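Local coordinates for ribonuclease VapC (PDB 6NKL), which is probably the toxic, magnesium-dependent RNase of a bacterial toxin-antitoxin system, at residues K83-L88 against N98-A103. Residues are numbered along the deposited sequence; the frame is centred on the assembly and turned at random.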
loop_
_atom_site.group_PDB
_atom_site.type_symbol
_atom_site.label_atom_id
_atom_site.label_comp_id
_atom_site.label_asym_id
_atom_site.label_seq_id
_atom_site.Cartn_x
_atom_site.Cartn_y
_atom_site.Cartn_z
ATOM N N LYS B 83 5.282 -11.392 4.335
ATOM C CA LYS B 83 6.432 -11.971 5.020
ATOM C C LYS B 83 7.044 -10.970 5.975
ATOM O O LYS B 83 7.286 -11.273 7.145
ATOM C CB LYS B 83 7.484 -12.429 4.007
ATOM C CG LYS B 83 8.663 -13.159 4.633
ATOM C CD LYS B 83 9.937 -13.045 3.779
ATOM C CE LYS B 83 9.645 -13.405 2.321
ATOM N NZ LYS B 83 10.818 -13.179 1.402
ATOM N N TRP B 84 7.296 -9.752 5.488
ATOM C CA TRP B 84 8.088 -8.814 6.263
ATOM C C TRP B 84 7.250 -8.119 7.321
ATOM O O TRP B 84 7.753 -7.840 8.411
ATOM C CB TRP B 84 8.778 -7.807 5.316
ATOM C CG TRP B 84 9.951 -8.465 4.672
ATOM C CD1 TRP B 84 10.078 -8.864 3.374
ATOM C CD2 TRP B 84 11.149 -8.856 5.331
ATOM N NE1 TRP B 84 11.296 -9.468 3.182
ATOM C CE2 TRP B 84 11.971 -9.486 4.375
ATOM C CE3 TRP B 84 11.603 -8.740 6.640
ATOM C CZ2 TRP B 84 13.236 -9.998 4.689
ATOM C CZ3 TRP B 84 12.865 -9.244 6.960
ATOM C CH2 TRP B 84 13.663 -9.876 5.988
ATOM N N ALA B 85 5.976 -7.867 7.047
ATOM C CA ALA B 85 5.085 -7.407 8.112
ATOM C C ALA B 85 5.066 -8.388 9.282
ATOM O O ALA B 85 5.024 -7.984 10.449
ATOM C CB ALA B 85 3.665 -7.233 7.587
ATOM N N ASN B 86 5.076 -9.679 8.995
ATOM C CA ASN B 86 5.074 -10.666 10.079
ATOM C C ASN B 86 6.386 -10.617 10.854
ATOM O O ASN B 86 6.396 -10.452 12.080
ATOM C CB ASN B 86 4.835 -12.049 9.501
ATOM C CG ASN B 86 4.913 -13.129 10.545
ATOM O OD1 ASN B 86 5.762 -14.032 10.480
ATOM N ND2 ASN B 86 4.026 -13.051 11.516
ATOM N N THR B 87 7.515 -10.708 10.140
ATOM C CA THR B 87 8.819 -10.611 10.790
ATOM C C THR B 87 8.946 -9.320 11.585
ATOM O O THR B 87 9.384 -9.335 12.739
ATOM C CB THR B 87 9.934 -10.721 9.749
ATOM O OG1 THR B 87 9.929 -12.026 9.149
ATOM C CG2 THR B 87 11.282 -10.491 10.374
ATOM N N LEU B 88 8.531 -8.195 11.011
ATOM C CA LEU B 88 8.753 -6.926 11.679
ATOM C C LEU B 88 7.815 -6.693 12.851
ATOM O O LEU B 88 8.034 -5.744 13.612
ATOM C CB LEU B 88 8.626 -5.782 10.667
ATOM C CG LEU B 88 9.691 -5.743 9.560
ATOM C CD1 LEU B 88 9.358 -4.713 8.497
ATOM C CD2 LEU B 88 11.047 -5.434 10.120
ATOM N N ASN B 98 4.122 3.081 5.169
ATOM C CA ASN B 98 4.334 3.442 3.772
ATOM C C ASN B 98 5.763 3.133 3.332
ATOM O O ASN B 98 5.983 2.725 2.188
ATOM C CB ASN B 98 4.002 4.911 3.540
ATOM C CG ASN B 98 2.500 5.141 3.383
ATOM O OD1 ASN B 98 1.755 4.210 3.077
ATOM N ND2 ASN B 98 2.059 6.377 3.568
ATOM N N ASP B 99 6.746 3.297 4.228
ATOM C CA ASP B 99 8.105 2.874 3.905
ATOM C C ASP B 99 8.151 1.378 3.650
ATOM O O ASP B 99 8.869 0.908 2.761
ATOM C CB ASP B 99 9.061 3.236 5.031
ATOM C CG ASP B 99 9.516 4.720 4.981
ATOM O OD1 ASP B 99 9.340 5.392 3.916
ATOM O OD2 ASP B 99 10.075 5.201 6.014
ATOM N N LEU B 100 7.375 0.610 4.410
ATOM C CA LEU B 100 7.369 -0.835 4.219
ATOM C C LEU B 100 6.768 -1.208 2.878
ATOM O O LEU B 100 7.299 -2.070 2.174
ATOM C CB LEU B 100 6.585 -1.520 5.322
ATOM C CG LEU B 100 6.540 -3.040 5.268
ATOM C CD1 LEU B 100 7.952 -3.602 5.336
ATOM C CD2 LEU B 100 5.711 -3.546 6.429
ATOM N N TRP B 101 5.634 -0.598 2.521
ATOM C CA TRP B 101 5.059 -0.872 1.210
ATOM C C TRP B 101 6.076 -0.553 0.120
ATOM O O TRP B 101 6.232 -1.318 -0.823
ATOM C CB TRP B 101 3.765 -0.079 1.013
ATOM C CG TRP B 101 2.575 -0.733 1.620
ATOM C CD1 TRP B 101 1.868 -0.316 2.719
ATOM C CD2 TRP B 101 1.937 -1.928 1.165
ATOM N NE1 TRP B 101 0.824 -1.172 2.964
ATOM C CE2 TRP B 101 0.850 -2.176 2.028
ATOM C CE3 TRP B 101 2.186 -2.820 0.118
ATOM C CZ2 TRP B 101 0.022 -3.271 1.868
ATOM C CZ3 TRP B 101 1.366 -3.897 -0.038
ATOM C CH2 TRP B 101 0.295 -4.121 0.833
ATOM N N ILE B 102 6.824 0.543 0.276
ATOM C CA ILE B 102 7.783 0.961 -0.739
ATOM C C ILE B 102 8.898 -0.070 -0.856
ATOM O O ILE B 102 9.222 -0.539 -1.958
ATOM C CB ILE B 102 8.315 2.367 -0.396
ATOM C CG1 ILE B 102 7.220 3.404 -0.585
ATOM C CG2 ILE B 102 9.498 2.794 -1.289
ATOM C CD1 ILE B 102 7.592 4.765 -0.010
ATOM N N ALA B 103 9.426 -0.511 0.288
ATOM C CA ALA B 103 10.461 -1.543 0.286
ATOM C C ALA B 103 9.968 -2.807 -0.407
ATOM O O ALA B 103 10.671 -3.396 -1.241
ATOM C CB ALA B 103 10.906 -1.844 1.721
#
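Leu100 reaches across from helix 97-109 and sets its two methyls among Trp84, Ala85 and Leu88 of helix 75-89. Its CD1 meets CD1 of Leu88 tip to tip at 3.6 Å, the closest approach between the two segments. The same CD1 methyl lies 4.3 Å from CB of Trp84, while its twin, CD2, comes within 4.3 Å of Ala85 CA, against the backbone itself. With CG opposite the backbone N (chi1 -178°), Leu100 extends toward 83-88, helping to span segment axes that approach no closer than 11.0 Å; no hydrogen bond joins the segments. Leu88 reaches back with CG beside its own N (chi1 -66°), carrying CD1 toward the Leu100 tip. Segments 83-88 and 98-103 run obliquely, with 136° between their N-to-C directions, and both belong to the PIN domain, whose parallel sheet has strand order 3-2-1-4-5. Trp84 gives only its CB to Leu100: its indole swings off to Ile124, Thr125 and Asp126, with Lys83 CD 3.8 Å above one ring face. One turn before Ala85, Tyr81 also packs on Leu100 and stacks with Trp101. Next to Leu100, Asp99, a predicted magnesium ligand, forms a salt bridge through OD1 with a basic side chain on the chain of another protein. Asn98 and Trp101 instead turn to the second VapC subunit, where Trp101 NE1 donates a hydrogen bond to Asn98 OD1 of that subunit.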